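Long-range contacts in beta-Alanyl-CoA:Ammonia Lyase (Clostridium propionicum, PDB 4MZQ), which probably catalyses the release of ammonia from beta-alanyl-CoA, and is found here as a hot-dog-fold hexamer holding propionyl coenzyme A: residues N22-A27 and A61-G66; G79-T84 and F123-N128; K86-K91 and C115-G120. One frame throughout, in Å; residues are numbered along the deposited sequence.

How the contacts relate
Contacts 1 and 2 lie on opposite sides of the chain's centre, their own centres about 33 Å apart, and contact 3 lies between them, in the middle of the five-stranded sheet. Each outer contact borders a propionyl-CoA shared between two subunits: residues 22-27 and 61-66 flank the pantetheine arm of one, while residues 79-84 bind a phosphate of the other. Two subunits thus pair contact 1 of one with contact 2 of the next at each ligand. Contact 3, its centre about 14 Å from that of contact 1, meets it where Lys-91 NZ probably hydrogen-bonds Pro-62 O at 2.8 Å. It meets contact 2 through Thr-84 and Thr-119, and both use strand 82-95.

Contact 1: residues N22-A27 and A61-G66; sequences NLVNGA and APVYVG. With 1VU (propionyl Coenzyme A), chain R.
Leu-23 starts away from 61-66, but its CD1 methyl returns to a shallow hollow between Pro-62 and Tyr-64, 3.9 Å from Tyr-64 CE1, with Val-63 O as the floor, 3.5 Å from Leu-23 CD1. Its first torsion (chi1 180°) sets CG anti to the backbone N and carries the branch there. On the other side of the backbone, Val-24 and Val-63 meet as two blunt bumps, with Val-24 CB 4.0 Å from Val-63 CG1. Farther along, Val-65 CG2 fits against the Asn-22 side chain, which crosses it obliquely, and lies 3.7 Å from Asn-22 OD1. Between these bumps the backbones form a single bridge at Leu-23 and Tyr-64. Val-24 N donates to Val-63 O at 2.8 Å, and Val-65 N donates in the carbonyl plane to Asn-22 O at 3.1 Å. Beyond the bridge the backbones separate, and a water spans the gap: it accepts from Val-63 N and hydrogen-bonds to Val-24 O and to O1 of propionyl-CoA, the last at 2.9 Å. Leu-23 also packs on Leu-50 of the second subunit. Apolar side chains thus lie beside the two direct amide bonds, while Val-63 N and Val-24 O are joined through water; the chemistry implies that the two segments that close on each other also reach an amide carbonyl of the pantetheine arm through that shared water.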
loop_
_atom_site.group_PDB
_atom_site.type_symbol
_atom_site.label_atom_id
_atom_site.label_comp_id
_atom_site.label_asym_id
_atom_site.label_seq_id
_atom_site.Cartn_x
_atom_site.Cartn_y
_atom_site.Cartn_z
ATOM N N ASN A 22 -8.201 -13.411 -6.358
ATOM C CA ASN A 22 -7.052 -12.778 -7.003
ATOM C C ASN A 22 -7.428 -11.880 -8.184
ATOM O O ASN A 22 -6.632 -11.679 -9.095
ATOM C CB ASN A 22 -6.068 -13.858 -7.439
ATOM C CG ASN A 22 -5.393 -14.508 -6.259
ATOM O OD1 ASN A 22 -4.760 -13.830 -5.463
ATOM N ND2 ASN A 22 -5.563 -15.821 -6.116
ATOM N N LEU A 23 -8.645 -11.348 -8.150
ATOM C CA LEU A 23 -9.172 -10.507 -9.221
ATOM C C LEU A 23 -8.766 -9.056 -9.023
ATOM O O LEU A 23 -9.041 -8.462 -7.978
ATOM C CB LEU A 23 -10.696 -10.606 -9.278
ATOM C CG LEU A 23 -11.404 -9.773 -10.351
ATOM C CD1 LEU A 23 -11.053 -10.258 -11.764
ATOM C CD2 LEU A 23 -12.899 -9.827 -10.119
ATOM N N VAL A 24 -8.124 -8.494 -10.042
ATOM C CA VAL A 24 -7.721 -7.094 -10.016
ATOM C C VAL A 24 -8.925 -6.236 -10.412
ATOM O O VAL A 24 -9.714 -6.616 -11.290
ATOM C CB VAL A 24 -6.529 -6.841 -10.967
ATOM C CG1 VAL A 24 -6.138 -5.376 -10.945
ATOM C CG2 VAL A 24 -5.348 -7.709 -10.564
ATOM N N ASN A 25 -9.093 -5.090 -9.754
ATOM C CA ASN A 25 -10.183 -4.208 -10.111
ATOM C C ASN A 25 -9.906 -3.431 -11.404
ATOM O O ASN A 25 -8.754 -3.169 -11.771
ATOM C CB ASN A 25 -10.504 -3.251 -8.950
ATOM C CG ASN A 25 -9.310 -2.411 -8.493
ATOM O OD1 ASN A 25 -8.147 -2.787 -8.660
ATOM N ND2 ASN A 25 -9.611 -1.267 -7.882
ATOM N N GLY A 26 -10.972 -3.085 -12.116
ATOM C CA GLY A 26 -10.823 -2.323 -13.337
ATOM C C GLY A 26 -10.153 -0.980 -13.129
ATOM O O GLY A 26 -9.468 -0.472 -14.018
ATOM N N ALA A 27 -10.343 -0.384 -11.956
ATOM C CA ALA A 27 -9.705 0.890 -11.676
ATOM C C ALA A 27 -8.170 0.810 -11.706
ATOM O O ALA A 27 -7.502 1.833 -11.848
ATOM C CB ALA A 27 -10.170 1.420 -10.335
ATOM N N ALA A 61 -11.719 -7.850 -20.629
ATOM C CA ALA A 61 -11.304 -9.161 -20.145
ATOM C C ALA A 61 -10.767 -9.048 -18.724
ATOM O O ALA A 61 -10.139 -8.052 -18.386
ATOM C CB ALA A 61 -10.244 -9.769 -21.074
ATOM N N PRO A 62 -11.007 -10.068 -17.883
ATOM C CA PRO A 62 -10.586 -9.940 -16.483
ATOM C C PRO A 62 -9.074 -9.999 -16.301
ATOM O O PRO A 62 -8.377 -10.656 -17.088
ATOM C CB PRO A 62 -11.248 -11.138 -15.800
ATOM C CG PRO A 62 -11.365 -12.152 -16.882
ATOM C CD PRO A 62 -11.545 -11.404 -18.182
ATOM N N VAL A 63 -8.596 -9.345 -15.246
ATOM C CA VAL A 63 -7.177 -9.280 -14.929
ATOM C C VAL A 63 -6.930 -9.878 -13.539
ATOM O O VAL A 63 -7.694 -9.614 -12.616
ATOM C CB VAL A 63 -6.685 -7.825 -14.992
ATOM C CG1 VAL A 63 -5.194 -7.738 -14.640
ATOM C CG2 VAL A 63 -6.936 -7.257 -16.375
ATOM N N TYR A 64 -5.868 -10.686 -13.418
ATOM C CA TYR A 64 -5.547 -11.439 -12.200
ATOM C C TYR A 64 -4.123 -11.192 -11.736
ATOM O O TYR A 64 -3.257 -10.763 -12.511
ATOM C CB TYR A 64 -5.744 -12.949 -12.424
ATOM C CG TYR A 64 -7.177 -13.316 -12.740
ATOM C CD1 TYR A 64 -8.100 -13.536 -11.727
ATOM C CD2 TYR A 64 -7.611 -13.402 -14.057
ATOM C CE1 TYR A 64 -9.424 -13.841 -12.021
ATOM C CE2 TYR A 64 -8.927 -13.713 -14.362
ATOM C CZ TYR A 64 -9.827 -13.928 -13.339
ATOM O OH TYR A 64 -11.139 -14.241 -13.637
ATOM N N VAL A 65 -3.893 -11.466 -10.458
ATOM C CA VAL A 65 -2.536 -11.556 -9.914
ATOM C C VAL A 65 -1.688 -12.446 -10.796
ATOM O O VAL A 65 -2.133 -13.524 -11.205
ATOM C CB VAL A 65 -2.553 -12.121 -8.492
ATOM C CG1 VAL A 65 -1.124 -12.287 -7.941
ATOM C CG2 VAL A 65 -3.374 -11.204 -7.600
ATOM N N GLY A 66 -0.485 -11.984 -11.116
ATOM C CA GLY A 66 0.432 -12.739 -11.957
ATOM C C GLY A 66 0.327 -12.392 -13.432
ATOM O O GLY A 66 1.114 -12.868 -14.258
HETATM O O14 1VU R . -28.570 -7.045 -22.727
HETATM P P2 1VU R . -27.843 -7.033 -21.403
HETATM O O15 1VU R . -27.427 -8.398 -20.921
HETATM O O16 1VU R . -28.490 -6.195 -20.313
HETATM O O13 1VU R . -26.500 -6.247 -21.818
HETATM C C23 1VU R . -25.404 -6.872 -22.473
HETATM C C22 1VU R . -24.591 -5.795 -23.155
HETATM O O12 1VU R . -25.457 -4.842 -23.765
HETATM C C16 1VU R . -23.849 -5.203 -21.968
HETATM N N2 1VU R . -22.555 -4.538 -22.249
HETATM C C21 1VU R . -22.255 -3.302 -21.858
HETATM N N6 1VU R . -22.968 -2.352 -21.202
HETATM C C20 1VU R . -22.417 -1.159 -20.943
HETATM N N5 1VU R . -21.163 -0.883 -21.319
HETATM C C19 1VU R . -20.415 -1.798 -21.976
HETATM N N4 1VU R . -19.150 -1.480 -22.353
HETATM C C18 1VU R . -20.960 -3.040 -22.263
HETATM N N3 1VU R . -20.495 -4.153 -22.890
HETATM C C17 1VU R . -21.486 -5.069 -22.866
HETATM O O11 1VU R . -23.568 -6.310 -21.107
HETATM C C15 1VU R . -24.464 -7.393 -21.393
HETATM C C14 1VU R . -23.740 -8.667 -21.827
HETATM O O10 1VU R . -22.995 -8.402 -23.013
HETATM P P1 1VU R . -22.190 -9.555 -23.801
HETATM O O8 1VU R . -23.020 -10.815 -23.771
HETATM O O9 1VU R . -21.695 -8.967 -25.095
HETATM O O7 1VU R . -20.964 -9.762 -22.779
HETATM P P 1VU R . -19.416 -9.518 -23.160
HETATM O O5 1VU R . -18.995 -10.502 -24.228
HETATM O O6 1VU R . -19.184 -8.038 -23.353
HETATM O O4 1VU R . -18.768 -10.007 -21.771
HETATM C C13 1VU R . -18.879 -9.181 -20.618
HETATM C C10 1VU R . -17.798 -9.554 -19.621
HETATM C C11 1VU R . -17.963 -8.705 -18.362
HETATM C C12 1VU R . -17.884 -11.037 -19.278
HETATM C C9 1VU R . -16.448 -9.233 -20.274
HETATM O O3 1VU R . -16.551 -7.941 -20.897
HETATM C C8 1VU R . -15.325 -9.202 -19.275
HETATM O O2 1VU R . -14.884 -10.243 -18.782
HETATM N N1 1VU R . -14.851 -7.990 -18.984
HETATM C C7 1VU R . -13.906 -7.726 -17.903
HETATM C C6 1VU R . -14.643 -7.303 -16.635
HETATM C C5 1VU R . -13.684 -6.930 -15.532
HETATM O O1 1VU R . -12.652 -7.577 -15.359
HETATM N N 1VU R . -14.051 -5.889 -14.791
HETATM C C4 1VU R . -13.208 -5.340 -13.734
HETATM C C3 1VU R . -13.094 -6.252 -12.520
HETATM S S 1VU R . -14.619 -6.293 -11.527
HETATM O O HOH W 1 -10.136 -7.532 -13.875
#

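Contact 2: residues G79-T84 and F123-N128; sequences GNQSYT and FIAKDN. With 1VU (propionyl Coenzyme A), chain M.
Gln-81 and Asn-80 grip residues 123-126 in a mainly polar contact at the sheet's end, where the turn into strand 82-95 meets the chain leaving strand 106-123. Ser-82 and Phe-123 form an antiparallel non-hydrogen-bonded pair, and just past it Ile-124 N donates to Gln-81 O at 3.0 Å. The Gln-81 side chain, extended beyond CG, runs alongside Phe-123, pointing the same way with amide and ring planes 62° apart; Gln-81 CB lies 3.6 Å from Phe-123 CE1. Its OE1 accepts the backbone Lys-126 N on a lone pair, at 2.9 Å, so that the glutamine ties down the start of the 3-10 turn 126-128. Lys-126, bent at its second and third torsions (57° and 62°), brings NZ back over Asn-80. The strongest partner of NZ is Gln-129 OE1; it also meets Asn-80 O from above the carbonyl plane at 3.1 Å and, weakly, Asn-80 OD1. The same turn serves the ligand. Backbone N atoms of Asn-80, Gln-81 and Ser-82, with Ser-82 OG, donate to one phosphate of propionyl-CoA; Gln-81 N reaches O15 at 2.7 Å. The coenzyme's methyl C12 lies over one face of the Phe-123 ring. Inside, Tyr-83 CE1 packs 3.6 Å from Ile-124 CG1. Both side chains press on Met-41 of helix 27-45, and Tyr-83 OH hydrogen-bonds Asp-45, a zinc ligand at that helix's end, while Ser-82 and Phe-123 rest on Leu-52 of strand 50-59.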
loop_
_atom_site.group_PDB
_atom_site.type_symbol
_atom_site.label_atom_id
_atom_site.label_comp_id
_atom_site.label_asym_id
_atom_site.label_seq_id
_atom_site.Cartn_x
_atom_site.Cartn_y
_atom_site.Cartn_z
ATOM N N GLY A 79 -6.035 20.275 -28.467
ATOM C CA GLY A 79 -7.000 21.361 -28.471
ATOM C C GLY A 79 -6.364 22.659 -28.020
ATOM O O GLY A 79 -5.189 22.898 -28.287
ATOM N N ASN A 80 -7.138 23.502 -27.345
ATOM C CA ASN A 80 -6.620 24.764 -26.829
ATOM C C ASN A 80 -5.957 24.511 -25.479
ATOM O O ASN A 80 -4.742 24.660 -25.331
ATOM C CB ASN A 80 -7.733 25.809 -26.706
ATOM C CG ASN A 80 -7.235 27.127 -26.148
ATOM O OD1 ASN A 80 -6.075 27.482 -26.326
ATOM N ND2 ASN A 80 -8.111 27.859 -25.465
ATOM N N GLN A 81 -6.767 24.114 -24.503
ATOM C CA GLN A 81 -6.252 23.703 -23.210
ATOM C C GLN A 81 -6.521 22.224 -22.967
ATOM O O GLN A 81 -6.152 21.696 -21.919
ATOM C CB GLN A 81 -6.867 24.560 -22.094
ATOM C CG GLN A 81 -6.447 26.029 -22.185
ATOM C CD GLN A 81 -6.998 26.864 -21.053
ATOM O OE1 GLN A 81 -6.249 27.409 -20.246
ATOM N NE2 GLN A 81 -8.320 26.964 -20.980
ATOM N N SER A 82 -7.144 21.554 -23.934
ATOM C CA SER A 82 -7.429 20.124 -23.787
ATOM C C SER A 82 -6.654 19.299 -24.806
ATOM O O SER A 82 -6.224 19.799 -25.843
ATOM C CB SER A 82 -8.930 19.833 -23.911
ATOM O OG SER A 82 -9.329 19.775 -25.271
ATOM N N TYR A 83 -6.454 18.034 -24.462
ATOM C CA TYR A 83 -5.740 17.059 -25.279
ATOM C C TYR A 83 -6.547 15.784 -25.207
ATOM O O TYR A 83 -6.819 15.298 -24.118
ATOM C CB TYR A 83 -4.311 16.794 -24.765
ATOM C CG TYR A 83 -3.491 18.046 -24.521
ATOM C CD1 TYR A 83 -3.745 18.867 -23.425
ATOM C CD2 TYR A 83 -2.460 18.396 -25.378
ATOM C CE1 TYR A 83 -3.010 20.017 -23.203
ATOM C CE2 TYR A 83 -1.721 19.551 -25.168
ATOM C CZ TYR A 83 -1.992 20.351 -24.071
ATOM O OH TYR A 83 -1.257 21.492 -23.840
ATOM N N THR A 84 -6.937 15.247 -26.354
ATOM C CA THR A 84 -7.748 14.038 -26.381
ATOM C C THR A 84 -6.870 12.848 -26.751
ATOM O O THR A 84 -6.130 12.889 -27.730
ATOM C CB THR A 84 -8.915 14.184 -27.355
ATOM O OG1 THR A 84 -9.669 15.353 -27.008
ATOM C CG2 THR A 84 -9.828 12.961 -27.295
ATOM N N PHE A 123 -5.965 18.220 -19.373
ATOM C CA PHE A 123 -5.982 19.677 -19.372
ATOM C C PHE A 123 -4.622 20.237 -18.967
ATOM O O PHE A 123 -4.057 19.820 -17.964
ATOM C CB PHE A 123 -7.063 20.151 -18.403
ATOM C CG PHE A 123 -7.080 21.636 -18.143
ATOM C CD1 PHE A 123 -7.831 22.476 -18.953
ATOM C CD2 PHE A 123 -6.398 22.184 -17.067
ATOM C CE1 PHE A 123 -7.881 23.838 -18.716
ATOM C CE2 PHE A 123 -6.438 23.558 -16.821
ATOM C CZ PHE A 123 -7.185 24.382 -17.646
ATOM N N ILE A 124 -4.118 21.193 -19.743
ATOM C CA ILE A 124 -3.014 22.026 -19.298
ATOM C C ILE A 124 -3.410 23.474 -19.533
ATOM O O ILE A 124 -3.640 23.869 -20.670
ATOM C CB ILE A 124 -1.702 21.728 -20.045
ATOM C CG1 ILE A 124 -1.365 20.238 -19.961
ATOM C CG2 ILE A 124 -0.558 22.575 -19.469
ATOM C CD1 ILE A 124 -0.121 19.862 -20.748
ATOM N N ALA A 125 -3.532 24.243 -18.456
ATOM C CA ALA A 125 -3.853 25.658 -18.563
ATOM C C ALA A 125 -2.867 26.341 -19.506
ATOM O O ALA A 125 -1.686 25.988 -19.529
ATOM C CB ALA A 125 -3.827 26.318 -17.181
ATOM N N LYS A 126 -3.353 27.305 -20.282
ATOM C CA LYS A 126 -2.540 27.943 -21.314
ATOM C C LYS A 126 -1.204 28.441 -20.765
ATOM O O LYS A 126 -0.159 28.239 -21.389
ATOM C CB LYS A 126 -3.319 29.095 -21.967
ATOM C CG LYS A 126 -2.611 29.771 -23.145
ATOM C CD LYS A 126 -2.236 28.784 -24.264
ATOM C CE LYS A 126 -3.458 28.118 -24.889
ATOM N NZ LYS A 126 -3.131 27.174 -26.026
ATOM N N ASP A 127 -1.227 29.045 -19.580
ATOM C CA ASP A 127 -0.002 29.587 -18.976
ATOM C C ASP A 127 0.945 28.502 -18.466
ATOM O O ASP A 127 2.080 28.797 -18.099
ATOM C CB ASP A 127 -0.347 30.558 -17.840
ATOM C CG ASP A 127 -0.764 31.927 -18.349
ATOM O OD1 ASP A 127 -0.408 32.260 -19.501
ATOM O OD2 ASP A 127 -1.441 32.675 -17.600
ATOM N N ASN A 128 0.480 27.254 -18.450
ATOM C CA ASN A 128 1.315 26.118 -18.069
ATOM C C ASN A 128 1.851 25.354 -19.270
ATOM O O ASN A 128 2.624 24.401 -19.108
ATOM C CB ASN A 128 0.544 25.162 -17.154
ATOM C CG ASN A 128 0.394 25.703 -15.749
ATOM O OD1 ASN A 128 1.268 26.415 -15.249
ATOM N ND2 ASN A 128 -0.726 25.384 -15.105
HETATM O O14 1VU M . -11.226 24.113 -26.113
HETATM P P2 1VU M . -10.222 23.316 -25.303
HETATM O O15 1VU M . -9.414 24.156 -24.352
HETATM O O16 1VU M . -9.426 22.332 -26.127
HETATM O O13 1VU M . -11.141 22.334 -24.404
HETATM C C23 1VU M . -11.788 22.764 -23.204
HETATM C C22 1VU M . -12.947 21.822 -22.968
HETATM O O12 1VU M . -13.699 21.509 -24.157
HETATM C C16 1VU M . -12.220 20.609 -22.403
HETATM N N2 1VU M . -13.036 19.773 -21.512
HETATM C C21 1VU M . -13.190 18.469 -21.703
HETATM N N6 1VU M . -12.723 17.644 -22.656
HETATM C C20 1VU M . -13.052 16.345 -22.612
HETATM N N5 1VU M . -13.832 15.844 -21.650
HETATM C C19 1VU M . -14.312 16.642 -20.675
HETATM N N4 1VU M . -15.098 16.135 -19.704
HETATM C C18 1VU M . -13.995 17.987 -20.692
HETATM N N3 1VU M . -14.315 19.037 -19.903
HETATM C C17 1VU M . -13.717 20.136 -20.419
HETATM O O11 1VU M . -11.169 21.126 -21.592
HETATM C C15 1VU M . -10.899 22.477 -21.990
HETATM C C14 1VU M . -11.185 23.414 -20.818
HETATM O O10 1VU M . -12.570 23.380 -20.449
HETATM P P1 1VU M . -13.102 24.326 -19.267
HETATM O O8 1VU M . -12.597 25.725 -19.543
HETATM O O9 1VU M . -14.568 24.092 -19.046
HETATM O O7 1VU M . -12.232 23.716 -18.051
HETATM P P 1VU M . -12.836 23.509 -16.581
HETATM O O5 1VU M . -13.330 24.851 -16.080
HETATM O O6 1VU M . -13.729 22.288 -16.607
HETATM O O4 1VU M . -11.496 23.170 -15.773
HETATM C C13 1VU M . -10.832 21.934 -16.045
HETATM C C10 1VU M . -10.094 21.489 -14.788
HETATM C C11 1VU M . -9.198 20.296 -15.124
HETATM C C12 1VU M . -9.273 22.648 -14.230
HETATM C C9 1VU M . -11.172 21.105 -13.773
HETATM O O3 1VU M . -12.193 20.348 -14.440
HETATM C C8 1VU M . -10.612 20.313 -12.624
HETATM O O2 1VU M . -9.878 20.830 -11.795
HETATM N N1 1VU M . -11.002 19.049 -12.575
HETATM C C7 1VU M . -10.375 18.042 -11.734
HETATM C C6 1VU M . -9.175 17.468 -12.467
HETATM C C5 1VU M . -8.505 16.394 -11.636
HETATM O O1 1VU M . -8.354 16.565 -10.433
HETATM N N 1VU M . -8.114 15.298 -12.296
HETATM C C4 1VU M . -7.530 14.144 -11.610
HETATM C C3 1VU M . -6.120 14.365 -11.040
HETATM S S 1VU M . -4.870 14.559 -12.345
#

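Contact 3: residues K86-K91 and C115-G120; sequences KFEAWK and CGTATG
Phe-87 and Ala-118 face the same way from a hydrogen-bonded pair, their CB atoms 4.2 Å apart. With CG anti to its carbonyl carbon (chi1 -59°), the phenyl ring turns its edge to Gly-120, whose N lies in the ring plane 3.8 Å from Phe-87 CE2; glycine has no side chain to collide with it. Ala-89 projects from the same face beside Gly-116. On the reverse face, Lys-86 crosses Thr-119, bending so that Lys-86 NZ donates to Thr-119 OG1 at 2.8 Å. Glu-88, on the same face as Thr-117, takes a bond from its own strand: Trp-90 NE1 donates to Glu-88 OE1 at 2.9 Å from above the carboxylate plane. The strands run antiparallel (176°) and are interrupted by a classic beta bulge, where Cys-115 and Gly-116 both face Ala-89. There Cys-115 N donates to Ala-89 O at 2.7 Å and Gly-116 N only weakly. The Cys-115 SG sits 3.8 Å from Lys-91 CB; the lysine's NZ forms a salt bridge with Asp-67. Strand 68-78 flanks this hairpin on one side and strand 50-59 on the other. Phe-87, Ala-89 and Ala-118 pack, chiefly through Trp-33, on helix 27-45, the central helix that the hot-dog sheet wraps.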
loop_
_atom_site.group_PDB
_atom_site.type_symbol
_atom_site.label_atom_id
_atom_site.label_comp_id
_atom_site.label_asym_id
_atom_site.label_seq_id
_atom_site.Cartn_x
_atom_site.Cartn_y
_atom_site.Cartn_z
ATOM N N LYS A 86 -6.300 8.331 -26.726
ATOM C CA LYS A 86 -6.846 6.985 -26.711
ATOM C C LYS A 86 -5.944 6.088 -25.884
ATOM O O LYS A 86 -4.724 6.281 -25.833
ATOM C CB LYS A 86 -7.004 6.424 -28.128
ATOM C CG LYS A 86 -8.155 7.053 -28.908
ATOM C CD LYS A 86 -9.155 6.008 -29.395
ATOM C CE LYS A 86 -10.248 6.655 -30.228
ATOM N NZ LYS A 86 -10.818 7.837 -29.542
ATOM N N PHE A 87 -6.566 5.105 -25.242
ATOM C CA PHE A 87 -5.887 4.197 -24.327
ATOM C C PHE A 87 -6.249 2.733 -24.569
ATOM O O PHE A 87 -7.373 2.406 -24.941
ATOM C CB PHE A 87 -6.220 4.555 -22.879
ATOM C CG PHE A 87 -5.842 5.958 -22.495
ATOM C CD1 PHE A 87 -4.566 6.250 -22.042
ATOM C CD2 PHE A 87 -6.770 6.986 -22.578
ATOM C CE1 PHE A 87 -4.221 7.552 -21.678
ATOM C CE2 PHE A 87 -6.436 8.277 -22.214
ATOM C CZ PHE A 87 -5.162 8.565 -21.774
ATOM N N GLU A 88 -5.274 1.859 -24.359
ATOM C CA GLU A 88 -5.508 0.417 -24.405
ATOM C C GLU A 88 -4.832 -0.298 -23.237
ATOM O O GLU A 88 -3.862 0.190 -22.667
ATOM C CB GLU A 88 -5.008 -0.167 -25.733
ATOM C CG GLU A 88 -5.804 0.314 -26.951
ATOM C CD GLU A 88 -5.218 -0.147 -28.282
ATOM O OE1 GLU A 88 -4.107 -0.721 -28.295
ATOM O OE2 GLU A 88 -5.874 0.064 -29.322
ATOM N N ALA A 89 -5.359 -1.462 -22.884
ATOM C CA ALA A 89 -4.727 -2.328 -21.881
ATOM C C ALA A 89 -4.647 -3.729 -22.448
ATOM O O ALA A 89 -5.647 -4.261 -22.917
ATOM C CB ALA A 89 -5.509 -2.335 -20.573
ATOM N N TRP A 90 -3.453 -4.304 -22.410
ATOM C CA TRP A 90 -3.185 -5.610 -22.999
ATOM C C TRP A 90 -2.517 -6.556 -22.010
ATOM O O TRP A 90 -1.572 -6.164 -21.329
ATOM C CB TRP A 90 -2.273 -5.454 -24.211
ATOM C CG TRP A 90 -2.840 -4.681 -25.348
ATOM C CD1 TRP A 90 -2.673 -3.352 -25.598
ATOM C CD2 TRP A 90 -3.651 -5.193 -26.414
ATOM N NE1 TRP A 90 -3.337 -2.999 -26.756
ATOM C CE2 TRP A 90 -3.943 -4.115 -27.272
ATOM C CE3 TRP A 90 -4.160 -6.458 -26.721
ATOM C CZ2 TRP A 90 -4.724 -4.266 -28.421
ATOM C CZ3 TRP A 90 -4.925 -6.611 -27.861
ATOM C CH2 TRP A 90 -5.209 -5.517 -28.696
ATOM N N LYS A 91 -2.979 -7.807 -21.962
ATOM C CA LYS A 91 -2.334 -8.834 -21.148
ATOM C C LYS A 91 -1.326 -9.615 -21.988
ATOM O O LYS A 91 -1.686 -10.176 -23.019
ATOM C CB LYS A 91 -3.369 -9.791 -20.556
ATOM C CG LYS A 91 -2.789 -10.785 -19.550
ATOM C CD LYS A 91 -3.882 -11.754 -19.068
ATOM C CE LYS A 91 -5.167 -11.021 -18.634
ATOM N NZ LYS A 91 -6.025 -11.902 -17.787
ATOM N N CYS A 115 -7.692 -6.074 -22.626
ATOM C CA CYS A 115 -8.371 -5.989 -21.338
ATOM C C CYS A 115 -9.099 -4.687 -21.121
ATOM O O CYS A 115 -9.952 -4.597 -20.242
ATOM C CB CYS A 115 -7.376 -6.191 -20.196
ATOM S SG CYS A 115 -6.639 -7.851 -20.207
ATOM N N GLY A 116 -8.750 -3.668 -21.893
ATOM C CA GLY A 116 -9.432 -2.397 -21.737
ATOM C C GLY A 116 -9.181 -1.438 -22.872
ATOM O O GLY A 116 -8.122 -1.467 -23.498
ATOM N N THR A 117 -10.181 -0.604 -23.154
ATOM C CA THR A 117 -10.005 0.532 -24.060
ATOM C C THR A 117 -10.640 1.782 -23.458
ATOM O O THR A 117 -11.521 1.687 -22.604
ATOM C CB THR A 117 -10.627 0.279 -25.446
ATOM O OG1 THR A 117 -12.037 0.085 -25.303
ATOM C CG2 THR A 117 -10.015 -0.952 -26.110
ATOM N N ALA A 118 -10.186 2.952 -23.902
ATOM C CA ALA A 118 -10.770 4.210 -23.444
ATOM C C ALA A 118 -10.403 5.360 -24.343
ATOM O O ALA A 118 -9.378 5.330 -25.023
ATOM C CB ALA A 118 -10.319 4.525 -22.032
ATOM N N THR A 119 -11.246 6.385 -24.303
ATOM C CA THR A 119 -10.903 7.699 -24.812
ATOM C C THR A 119 -10.951 8.624 -23.599
ATOM O O THR A 119 -11.916 8.599 -22.845
ATOM C CB THR A 119 -11.883 8.183 -25.907
ATOM O OG1 THR A 119 -11.836 7.296 -27.039
ATOM C CG2 THR A 119 -11.520 9.605 -26.348
ATOM N N GLY A 120 -9.907 9.410 -23.382
ATOM C CA GLY A 120 -9.924 10.324 -22.257
ATOM C C GLY A 120 -9.199 11.591 -22.628
ATOM O O GLY A 120 -8.437 11.603 -23.593
#